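Local coordinates for protein glucanase (Clostridium thermocellum, PDB 5GXX) that probably hydrolyses internal beta-1,4-glucosidic bonds of cellulose as a family 9 endoglucanase of the cellulosome, at residues W70-Y75 with F310-V314; Y63-L68 with C412-G417; Y7-L11 with L422-T426; L92-D97 with V158-Y164. The protein carries 1 engineered substitution. All coordinates share one frame; numbering follows the deposited sequence.

From the N terminus, helix 7-20 comes first, and its first turn, 7-11, pairs with 422-426: contact 3 closes the longest loop, with 410 residues between its segments. Contact 2 (63-68 with 412-417) lies within that loop, contact 1 (70-75 with 310-314) within the next, and contact 4 (92-97 with 158-164) innermost, so the four nest without crossing. Contacts 1 and 2 share helix 58-75, and contacts 2 and 3 share helix 412-429, so these two helices link the first three contacts. Phe310 touches Met67 and Gly417, joining contacts 1 and 2, while Leu92 packs on Leu72 and Ala65, bringing contact 4 against the same helix 58-75.

Contact 1: W70-Y75 with F310-V314; sequences WALYEY and FLAFV
Phe310 enters as a knob among Trp70, Ala71, Glu74 and Tyr75, joining helices 58-75 and 301-318 of the (alpha/alpha)6 barrel characteristic of glycosyl hydrolase family 9. The two helices run in roughly the same direction, with segment axes 11.9 Å apart, a spacing that large aromatic side chains can bridge. The aromatic contacts are central. Phe310 has CG anti to its own backbone N (chi1 -177°), which extends the ring across the gap until its edge meets the six-membered ring of Trp70 in an edge-to-face pair with planes at 72°. Phe310 CE2 lies 3.6 Å from Trp70 CD2, over the indole face. The other flank of the ring meets Tyr75 edge to edge, Phe310 CE1 to Tyr75 CE2 being 3.7 Å. Aliphatic branches add to this: Leu311 CD1 reaches Trp70 CZ3 at 3.7 Å, and branched Val314 sends CG1 to the indole and CG2 towards Tyr75. Polar groups are satisfied around the apolar centre. Tyr75 OH bonds to Asp317. Glu74 OE2 forms a salt bridge with Arg258 and, within its own helix, accepts from Trp70 NE1 at 2.8 Å, with an N-H...O angle of 147°, on the anti side of the carboxylate.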
# COMPACT_ATOMS: atom_id res chain seq x y z
N TRP A 70 54.13 -0.14 6.42
CA TRP A 70 55.12 0.83 6.88
C TRP A 70 55.30 0.67 8.39
O TRP A 70 56.43 0.74 8.88
CB TRP A 70 54.74 2.26 6.46
CG TRP A 70 55.83 3.29 6.61
CD1 TRP A 70 57.13 3.07 6.95
CD2 TRP A 70 55.71 4.71 6.40
NE1 TRP A 70 57.83 4.25 6.98
CE2 TRP A 70 56.98 5.28 6.65
CE3 TRP A 70 54.64 5.56 6.07
CZ2 TRP A 70 57.21 6.66 6.55
CZ3 TRP A 70 54.88 6.92 5.96
CH2 TRP A 70 56.14 7.46 6.23
N ALA A 71 54.20 0.45 9.12
CA ALA A 71 54.28 0.23 10.56
C ALA A 71 55.22 -0.94 10.90
O ALA A 71 56.07 -0.84 11.79
CB ALA A 71 52.90 0.02 11.14
N LEU A 72 55.05 -2.04 10.17
CA LEU A 72 55.89 -3.21 10.36
C LEU A 72 57.33 -2.93 9.94
O LEU A 72 58.26 -3.40 10.61
CB LEU A 72 55.33 -4.41 9.58
CG LEU A 72 54.08 -5.09 10.15
CD1 LEU A 72 53.43 -6.04 9.14
CD2 LEU A 72 54.33 -5.84 11.47
N TYR A 73 57.52 -2.17 8.86
CA TYR A 73 58.85 -1.84 8.34
C TYR A 73 59.68 -1.06 9.35
O TYR A 73 60.87 -1.29 9.50
CB TYR A 73 58.73 -1.09 7.01
CG TYR A 73 60.04 -0.73 6.34
CD1 TYR A 73 60.71 -1.63 5.50
CD2 TYR A 73 60.60 0.53 6.51
CE1 TYR A 73 61.91 -1.28 4.88
CE2 TYR A 73 61.78 0.89 5.89
CZ TYR A 73 62.44 -0.03 5.08
OH TYR A 73 63.62 0.36 4.48
N GLU A 74 59.03 -0.15 10.08
CA GLU A 74 59.74 0.68 11.06
C GLU A 74 59.88 0.02 12.42
O GLU A 74 60.93 0.14 13.05
CB GLU A 74 58.99 2.00 11.26
CG GLU A 74 58.89 2.84 10.00
CD GLU A 74 60.23 3.31 9.48
OE1 GLU A 74 61.23 3.34 10.25
OE2 GLU A 74 60.29 3.70 8.29
N TYR A 75 58.82 -0.64 12.86
CA TYR A 75 58.66 -0.97 14.27
C TYR A 75 58.33 -2.44 14.50
O TYR A 75 58.13 -2.86 15.64
CB TYR A 75 57.68 0.03 14.94
CG TYR A 75 58.12 1.50 14.81
CD1 TYR A 75 59.40 1.90 15.18
CD2 TYR A 75 57.24 2.49 14.34
CE1 TYR A 75 59.83 3.21 15.06
CE2 TYR A 75 57.67 3.83 14.21
CZ TYR A 75 58.96 4.18 14.57
OH TYR A 75 59.43 5.48 14.46
N PHE A 310 52.44 9.50 13.20
CA PHE A 310 53.34 8.46 12.69
C PHE A 310 54.49 9.03 11.89
O PHE A 310 55.64 8.66 12.14
CB PHE A 310 52.54 7.43 11.89
CG PHE A 310 53.37 6.27 11.37
CD1 PHE A 310 54.19 5.55 12.24
CD2 PHE A 310 53.31 5.90 10.04
CE1 PHE A 310 54.93 4.47 11.78
CE2 PHE A 310 54.07 4.83 9.56
CZ PHE A 310 54.87 4.11 10.44
N LEU A 311 54.21 9.92 10.95
CA LEU A 311 55.29 10.52 10.16
C LEU A 311 56.29 11.27 11.03
O LEU A 311 57.50 11.19 10.79
CB LEU A 311 54.72 11.50 9.14
CG LEU A 311 54.43 10.94 7.75
CD1 LEU A 311 53.38 9.84 7.77
CD2 LEU A 311 54.03 12.05 6.78
N ALA A 312 55.78 11.98 12.04
CA ALA A 312 56.63 12.74 12.96
C ALA A 312 57.52 11.82 13.79
O ALA A 312 58.71 12.13 13.95
CB ALA A 312 55.78 13.65 13.85
N PHE A 313 56.99 10.70 14.26
CA PHE A 313 57.81 9.73 14.99
C PHE A 313 58.92 9.18 14.07
O PHE A 313 60.08 9.09 14.48
CB PHE A 313 56.98 8.54 15.50
CG PHE A 313 56.17 8.79 16.76
CD1 PHE A 313 56.69 9.40 17.90
CD2 PHE A 313 54.86 8.32 16.82
CE1 PHE A 313 55.92 9.59 19.04
CE2 PHE A 313 54.08 8.45 17.97
CZ PHE A 313 54.61 9.09 19.09
N VAL A 314 58.55 8.78 12.86
CA VAL A 314 59.52 8.19 11.93
C VAL A 314 60.62 9.21 11.62
O VAL A 314 61.81 8.88 11.63
CB VAL A 314 58.85 7.65 10.65
CG1 VAL A 314 59.92 7.25 9.62
CG2 VAL A 314 57.95 6.46 10.93

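Contact 2: Y63-L68 with C412-G417; sequences YSAAML and CDYNAG
Ala416 places its methyl group against Ser64 and Met67, where helices 58-75 and 412-429 of the family 9 (alpha/alpha)6 barrel run side by side. Their segment axes lie 8.4 Å apart and only 15° from parallel, and small residues at the interface allow this closeness. The apolar contact centres on Ala416 CB, 3.7 Å from Met67 CB. Flexible Met67 bends at chi2 and chi3, carrying its CE to 4.0 Å from Gly417 CA, where no side chain stands in the way. Tyr63 flanks the methyl, with CG turned away from its backbone N (chi1 158°), and its CD2 comes 3.9 Å from Asp413 CB. Polar side chains here look elsewhere for their main partners: Ser64 OG bonds to Pro60 O inside its own helix, although it presses on the backbone of Cys412 and Asp413, and Asp413 makes a salt bridge with Arg303. Direct hydrogen bonds across the contact are absent, and two waters take their place. One donates to both Met67 O and Ala416 O. The other links three groups, bonding to Tyr63 OH, donating to Asp413 O at 2.7 Å and accepting from Gly417 N at 2.9 Å.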
# COMPACT_ATOMS: atom_id res chain seq x y z
N TYR A 63 46.08 2.10 0.35
CA TYR A 63 46.78 3.08 1.18
C TYR A 63 46.92 2.51 2.57
O TYR A 63 48.00 2.54 3.18
CB TYR A 63 46.05 4.43 1.21
CG TYR A 63 46.42 5.27 2.42
CD1 TYR A 63 47.54 6.10 2.38
CD2 TYR A 63 45.66 5.20 3.59
CE1 TYR A 63 47.90 6.86 3.49
CE2 TYR A 63 46.02 5.97 4.72
CZ TYR A 63 47.15 6.77 4.65
OH TYR A 63 47.54 7.55 5.72
N SER A 64 45.80 2.00 3.07
CA SER A 64 45.73 1.45 4.44
C SER A 64 46.71 0.28 4.57
O SER A 64 47.47 0.21 5.53
CB SER A 64 44.32 1.02 4.85
OG SER A 64 43.41 2.11 4.83
N ALA A 65 46.68 -0.64 3.62
CA ALA A 65 47.64 -1.74 3.61
C ALA A 65 49.09 -1.26 3.58
O ALA A 65 49.93 -1.77 4.33
CB ALA A 65 47.36 -2.67 2.43
N ALA A 66 49.40 -0.27 2.74
CA ALA A 66 50.75 0.30 2.68
C ALA A 66 51.18 0.85 4.04
O ALA A 66 52.31 0.64 4.48
CB ALA A 66 50.84 1.38 1.61
N MET A 67 50.28 1.54 4.72
CA MET A 67 50.60 2.11 6.03
C MET A 67 50.76 1.03 7.09
O MET A 67 51.64 1.18 7.94
CB MET A 67 49.50 3.07 6.45
CG MET A 67 49.37 4.31 5.60
SD MET A 67 50.89 5.25 5.50
CE MET A 67 51.01 6.00 7.13
N LEU A 68 49.98 -0.05 7.04
CA LEU A 68 50.22 -1.20 7.92
C LEU A 68 51.60 -1.82 7.65
O LEU A 68 52.30 -2.20 8.59
CB LEU A 68 49.13 -2.26 7.80
CG LEU A 68 47.73 -1.84 8.27
CD1 LEU A 68 46.83 -3.08 8.41
CD2 LEU A 68 47.71 -1.05 9.58
N CYS A 412 39.05 2.13 7.24
CA CYS A 412 40.38 1.56 7.09
C CYS A 412 41.47 2.63 7.20
O CYS A 412 42.44 2.45 7.95
CB CYS A 412 40.52 0.83 5.76
SG CYS A 412 39.53 -0.68 5.61
N ASP A 413 41.33 3.73 6.46
CA ASP A 413 42.39 4.73 6.43
C ASP A 413 42.48 5.50 7.75
O ASP A 413 43.55 6.00 8.11
CB ASP A 413 42.20 5.67 5.23
CG ASP A 413 41.18 6.76 5.51
OD1 ASP A 413 39.96 6.46 5.48
OD2 ASP A 413 41.60 7.91 5.74
N TYR A 414 41.37 5.57 8.50
CA TYR A 414 41.36 6.23 9.80
C TYR A 414 42.29 5.46 10.74
O TYR A 414 43.01 6.05 11.54
CB TYR A 414 39.95 6.21 10.39
CG TYR A 414 39.00 7.27 9.89
CD1 TYR A 414 39.16 7.84 8.63
CD2 TYR A 414 37.91 7.64 10.66
CE1 TYR A 414 38.26 8.78 8.15
CE2 TYR A 414 37.02 8.61 10.20
CZ TYR A 414 37.21 9.18 8.96
OH TYR A 414 36.33 10.12 8.46
N ASN A 415 42.26 4.13 10.66
CA ASN A 415 43.05 3.30 11.57
C ASN A 415 44.50 3.08 11.15
O ASN A 415 45.30 2.63 11.96
CB ASN A 415 42.37 1.95 11.83
CG ASN A 415 41.47 1.96 13.06
OD1 ASN A 415 40.62 2.84 13.22
ND2 ASN A 415 41.69 1.00 13.95
N ALA A 416 44.85 3.39 9.90
CA ALA A 416 46.09 2.87 9.32
C ALA A 416 47.35 3.52 9.87
O ALA A 416 48.22 2.84 10.42
CB ALA A 416 46.04 2.93 7.81
N GLY A 417 47.46 4.84 9.75
CA GLY A 417 48.60 5.55 10.34
C GLY A 417 48.58 5.42 11.86
O GLY A 417 49.63 5.34 12.51
O HOH W 1 46.11 6.78 8.01
O HOH W 2 50.98 3.06 9.96

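Contact 3: Y7-L11 with L422-T426; sequences YAEAL and LCRLT
Tyr7 lays one face of its ring on Leu425 where helix 7-20 packs antiparallel to helix 412-429, two helices of the (alpha/alpha)6 barrel expected of family 9. The segment axes approach to 8.6 Å at 151°. Packing is closest at this end. Leu425 CB sits 3.7 Å from the centroid of the Tyr7 ring and 15° off its normal, a CH-pi contact, while Leu422 CD2 approaches the ring edge. A tyrosine suits the place because its flat face takes the aliphatic chain and its hydroxyl, beyond, bonds to Asp337. Beside it, Thr426 OG1 is 3.3 Å from Ala8 CB, a contact that the small alanine allows; the hydroxyl itself bonds to Gly430 O. The leucine end is looser. Leu11 and Leu422 lie alongside each other, pointing opposite ways, with Leu11 CB 4.1 Å from Leu422 CB. Ala10 CB meets Leu422 CD2 at 3.8 Å. The partly exposed side of the first helix lies beyond, where Glu9 turns away from the contact and pairs with Lys13. Leu11, with CG anti to the backbone N (chi1 177°), spreads its branches in two directions: CD1 rests on Cys423 SG at 3.9 Å and CD2 on Thr426 CG2 at 3.8 Å.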
# COMPACT_ATOMS: atom_id res chain seq x y z
N TYR A 7 49.25 1.52 25.51
CA TYR A 7 49.40 1.56 24.06
C TYR A 7 49.37 0.18 23.44
O TYR A 7 48.90 0.03 22.31
CB TYR A 7 50.67 2.30 23.62
CG TYR A 7 50.74 3.73 24.12
CD1 TYR A 7 49.89 4.72 23.61
CD2 TYR A 7 51.67 4.10 25.09
CE1 TYR A 7 49.97 6.02 24.07
CE2 TYR A 7 51.75 5.41 25.56
CZ TYR A 7 50.89 6.35 25.06
OH TYR A 7 50.99 7.65 25.53
N ALA A 8 49.83 -0.84 24.17
CA ALA A 8 49.75 -2.22 23.67
C ALA A 8 48.31 -2.67 23.49
O ALA A 8 47.98 -3.33 22.50
CB ALA A 8 50.49 -3.19 24.59
N GLU A 9 47.45 -2.34 24.45
CA GLU A 9 46.02 -2.68 24.34
C GLU A 9 45.37 -1.87 23.22
O GLU A 9 44.58 -2.41 22.45
CB GLU A 9 45.27 -2.46 25.65
CG GLU A 9 43.79 -2.86 25.58
CD GLU A 9 43.03 -2.43 26.81
OE1 GLU A 9 43.61 -2.50 27.92
OE2 GLU A 9 41.85 -2.02 26.69
N ALA A 10 45.69 -0.59 23.13
CA ALA A 10 45.21 0.22 22.00
C ALA A 10 45.60 -0.39 20.65
O ALA A 10 44.79 -0.50 19.72
CB ALA A 10 45.74 1.62 22.12
N LEU A 11 46.86 -0.80 20.54
CA LEU A 11 47.34 -1.45 19.33
C LEU A 11 46.62 -2.74 19.00
O LEU A 11 46.22 -2.95 17.84
CB LEU A 11 48.84 -1.72 19.45
CG LEU A 11 49.48 -2.46 18.28
CD1 LEU A 11 49.36 -1.62 17.01
CD2 LEU A 11 50.94 -2.79 18.60
N LEU A 422 50.82 3.82 17.23
CA LEU A 422 50.71 2.97 18.42
C LEU A 422 51.86 1.95 18.48
O LEU A 422 52.36 1.65 19.57
CB LEU A 422 49.36 2.25 18.49
CG LEU A 422 48.13 3.14 18.66
CD1 LEU A 422 46.83 2.35 18.41
CD2 LEU A 422 48.12 3.78 20.06
N CYS A 423 52.27 1.44 17.33
CA CYS A 423 53.48 0.60 17.31
C CYS A 423 54.68 1.34 17.92
O CYS A 423 55.38 0.77 18.75
CB CYS A 423 53.85 0.17 15.89
SG CYS A 423 52.78 -1.09 15.20
N ARG A 424 54.91 2.59 17.53
CA ARG A 424 56.01 3.37 18.10
C ARG A 424 55.87 3.53 19.61
O ARG A 424 56.85 3.39 20.36
CB ARG A 424 56.08 4.74 17.42
CG ARG A 424 57.15 5.68 17.98
CD ARG A 424 58.54 5.02 17.97
NE ARG A 424 59.53 6.00 18.39
CZ ARG A 424 59.69 6.39 19.66
NH1 ARG A 424 58.97 5.88 20.65
NH2 ARG A 424 60.60 7.32 19.94
N LEU A 425 54.66 3.83 20.07
CA LEU A 425 54.48 4.11 21.49
C LEU A 425 54.57 2.85 22.35
O LEU A 425 55.13 2.89 23.45
CB LEU A 425 53.20 4.90 21.72
CG LEU A 425 53.39 6.38 21.35
CD1 LEU A 425 52.05 7.03 21.02
CD2 LEU A 425 54.14 7.15 22.44
N THR A 426 54.03 1.74 21.87
CA THR A 426 54.14 0.51 22.66
C THR A 426 55.58 0.01 22.65
O THR A 426 56.05 -0.52 23.65
CB THR A 426 53.14 -0.58 22.25
OG1 THR A 426 53.11 -1.60 23.26
CG2 THR A 426 53.51 -1.21 20.93

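Contact 4: L92-D97 with V158-Y164; sequences LAFALD and VLKNDTY
Tyr164 slots its ring against Leu96, whose side chain stands nearly perpendicular to the tyrosine. With CG anti to the carbonyl carbon (chi1 -64°), Tyr164 directs its ring towards helix 85-101. Leu96 CB stands 3.8 Å from the ring centroid and 19° off the normal, a CH-pi contact over one face. The opposite face is covered by CG of Asn161, so the ring is sandwiched between an aliphatic group and an amide. Asn161 is also the N-cap of helix 162-178, its OD1 accepting from Tyr164 N at 3.0 Å, so it caps the helix and also lies over the ring. At the ring's edge, Tyr164 OH donates to Asp97 OD1 at 2.6 Å, approaching from above the carboxylate plane, 42° out of it. Asp97 suits this solvent-exposed margin, where its carboxylate can accept a hydrogen bond from the phenol. Farther in, Leu159 projects CD1 towards Leu92, Ala93 and Leu96, lying 4.0 Å from Leu96 CD1; Val158 CG2 meets Leu92 CD2 at 3.9 Å. Just after Leu159 a Schellman motif, with Lys160 at positive phi, ends helix 142-158. The connection between helices 142-158 and 162-178 thus packs on helix 85-101, while helix 58-75 borders the inner end, its Leu72 touching both Leu92 and Val158.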
# COMPACT_ATOMS: atom_id res chain seq x y z
N LEU A 92 47.55 -7.71 7.44
CA LEU A 92 48.09 -7.08 6.24
C LEU A 92 48.01 -8.06 5.06
O LEU A 92 47.56 -7.65 3.98
CB LEU A 92 49.53 -6.60 6.48
CG LEU A 92 50.28 -6.12 5.24
CD1 LEU A 92 49.55 -4.98 4.52
CD2 LEU A 92 51.68 -5.70 5.61
N ALA A 93 48.38 -9.32 5.27
CA ALA A 93 48.45 -10.27 4.15
C ALA A 93 47.09 -10.44 3.50
O ALA A 93 46.99 -10.63 2.30
CB ALA A 93 49.00 -11.62 4.61
N PHE A 94 46.05 -10.40 4.32
CA PHE A 94 44.68 -10.57 3.84
C PHE A 94 44.35 -9.50 2.80
O PHE A 94 43.75 -9.79 1.76
CB PHE A 94 43.72 -10.54 5.03
CG PHE A 94 42.31 -10.90 4.68
CD1 PHE A 94 41.91 -12.23 4.70
CD2 PHE A 94 41.39 -9.93 4.33
CE1 PHE A 94 40.62 -12.61 4.36
CE2 PHE A 94 40.09 -10.30 3.99
CZ PHE A 94 39.71 -11.63 4.00
N ALA A 95 44.74 -8.25 3.07
CA ALA A 95 44.49 -7.17 2.14
C ALA A 95 45.37 -7.29 0.90
O ALA A 95 44.90 -7.11 -0.22
CB ALA A 95 44.69 -5.81 2.81
N LEU A 96 46.66 -7.58 1.09
CA LEU A 96 47.58 -7.75 -0.02
C LEU A 96 47.12 -8.88 -0.95
O LEU A 96 47.23 -8.73 -2.17
CB LEU A 96 49.02 -8.00 0.45
CG LEU A 96 49.60 -6.79 1.21
CD1 LEU A 96 51.01 -7.09 1.68
CD2 LEU A 96 49.55 -5.49 0.43
N ASP A 97 46.59 -9.97 -0.41
CA ASP A 97 46.10 -11.07 -1.25
C ASP A 97 45.01 -10.58 -2.20
O ASP A 97 44.97 -10.96 -3.37
CB ASP A 97 45.61 -12.25 -0.42
CG ASP A 97 46.75 -13.02 0.21
OD1 ASP A 97 47.92 -12.80 -0.18
OD2 ASP A 97 46.50 -13.85 1.11
N VAL A 158 58.20 -6.56 4.33
CA VAL A 158 57.91 -6.91 5.71
C VAL A 158 57.37 -8.33 5.87
O VAL A 158 57.48 -8.91 6.96
CB VAL A 158 57.03 -5.84 6.41
CG1 VAL A 158 57.63 -4.47 6.21
CG2 VAL A 158 55.58 -5.84 5.92
N LEU A 159 56.79 -8.88 4.80
CA LEU A 159 56.29 -10.25 4.79
C LEU A 159 57.14 -11.20 3.93
O LEU A 159 56.76 -12.36 3.73
CB LEU A 159 54.82 -10.30 4.34
CG LEU A 159 53.82 -9.44 5.13
CD1 LEU A 159 52.42 -9.53 4.56
CD2 LEU A 159 53.83 -9.86 6.60
N LYS A 160 58.30 -10.71 3.48
CA LYS A 160 59.30 -11.55 2.82
C LYS A 160 58.64 -12.39 1.74
O LYS A 160 58.73 -13.63 1.70
CB LYS A 160 60.03 -12.43 3.84
CG LYS A 160 60.85 -11.67 4.86
CD LYS A 160 61.73 -12.64 5.63
CE LYS A 160 62.54 -11.95 6.73
NZ LYS A 160 63.35 -10.82 6.20
N ASN A 161 57.92 -11.70 0.86
CA ASN A 161 57.05 -12.38 -0.09
C ASN A 161 57.36 -11.99 -1.53
O ASN A 161 57.10 -10.87 -1.95
CB ASN A 161 55.61 -12.04 0.28
CG ASN A 161 54.59 -12.88 -0.46
OD1 ASN A 161 54.50 -12.83 -1.69
ND2 ASN A 161 53.80 -13.64 0.29
N ASP A 162 57.88 -12.93 -2.31
CA ASP A 162 58.28 -12.59 -3.68
C ASP A 162 57.11 -12.35 -4.64
O ASP A 162 57.26 -11.63 -5.62
CB ASP A 162 59.27 -13.62 -4.25
CG ASP A 162 60.67 -13.44 -3.69
OD1 ASP A 162 61.09 -12.28 -3.44
OD2 ASP A 162 61.36 -14.46 -3.48
N THR A 163 55.95 -12.93 -4.34
CA THR A 163 54.75 -12.72 -5.14
C THR A 163 54.34 -11.25 -5.01
O THR A 163 54.05 -10.60 -6.01
CB THR A 163 53.61 -13.66 -4.69
OG1 THR A 163 53.97 -15.01 -4.97
CG2 THR A 163 52.30 -13.35 -5.40
N TYR A 164 54.33 -10.73 -3.79
CA TYR A 164 53.92 -9.35 -3.61
C TYR A 164 54.83 -8.41 -4.41
O TYR A 164 54.35 -7.45 -5.02
CB TYR A 164 53.84 -8.93 -2.13
CG TYR A 164 52.80 -9.68 -1.32
CD1 TYR A 164 51.69 -10.28 -1.92
CD2 TYR A 164 52.93 -9.79 0.07
CE1 TYR A 164 50.74 -10.97 -1.16
CE2 TYR A 164 52.00 -10.48 0.81
CZ TYR A 164 50.91 -11.07 0.20
OH TYR A 164 49.99 -11.74 0.97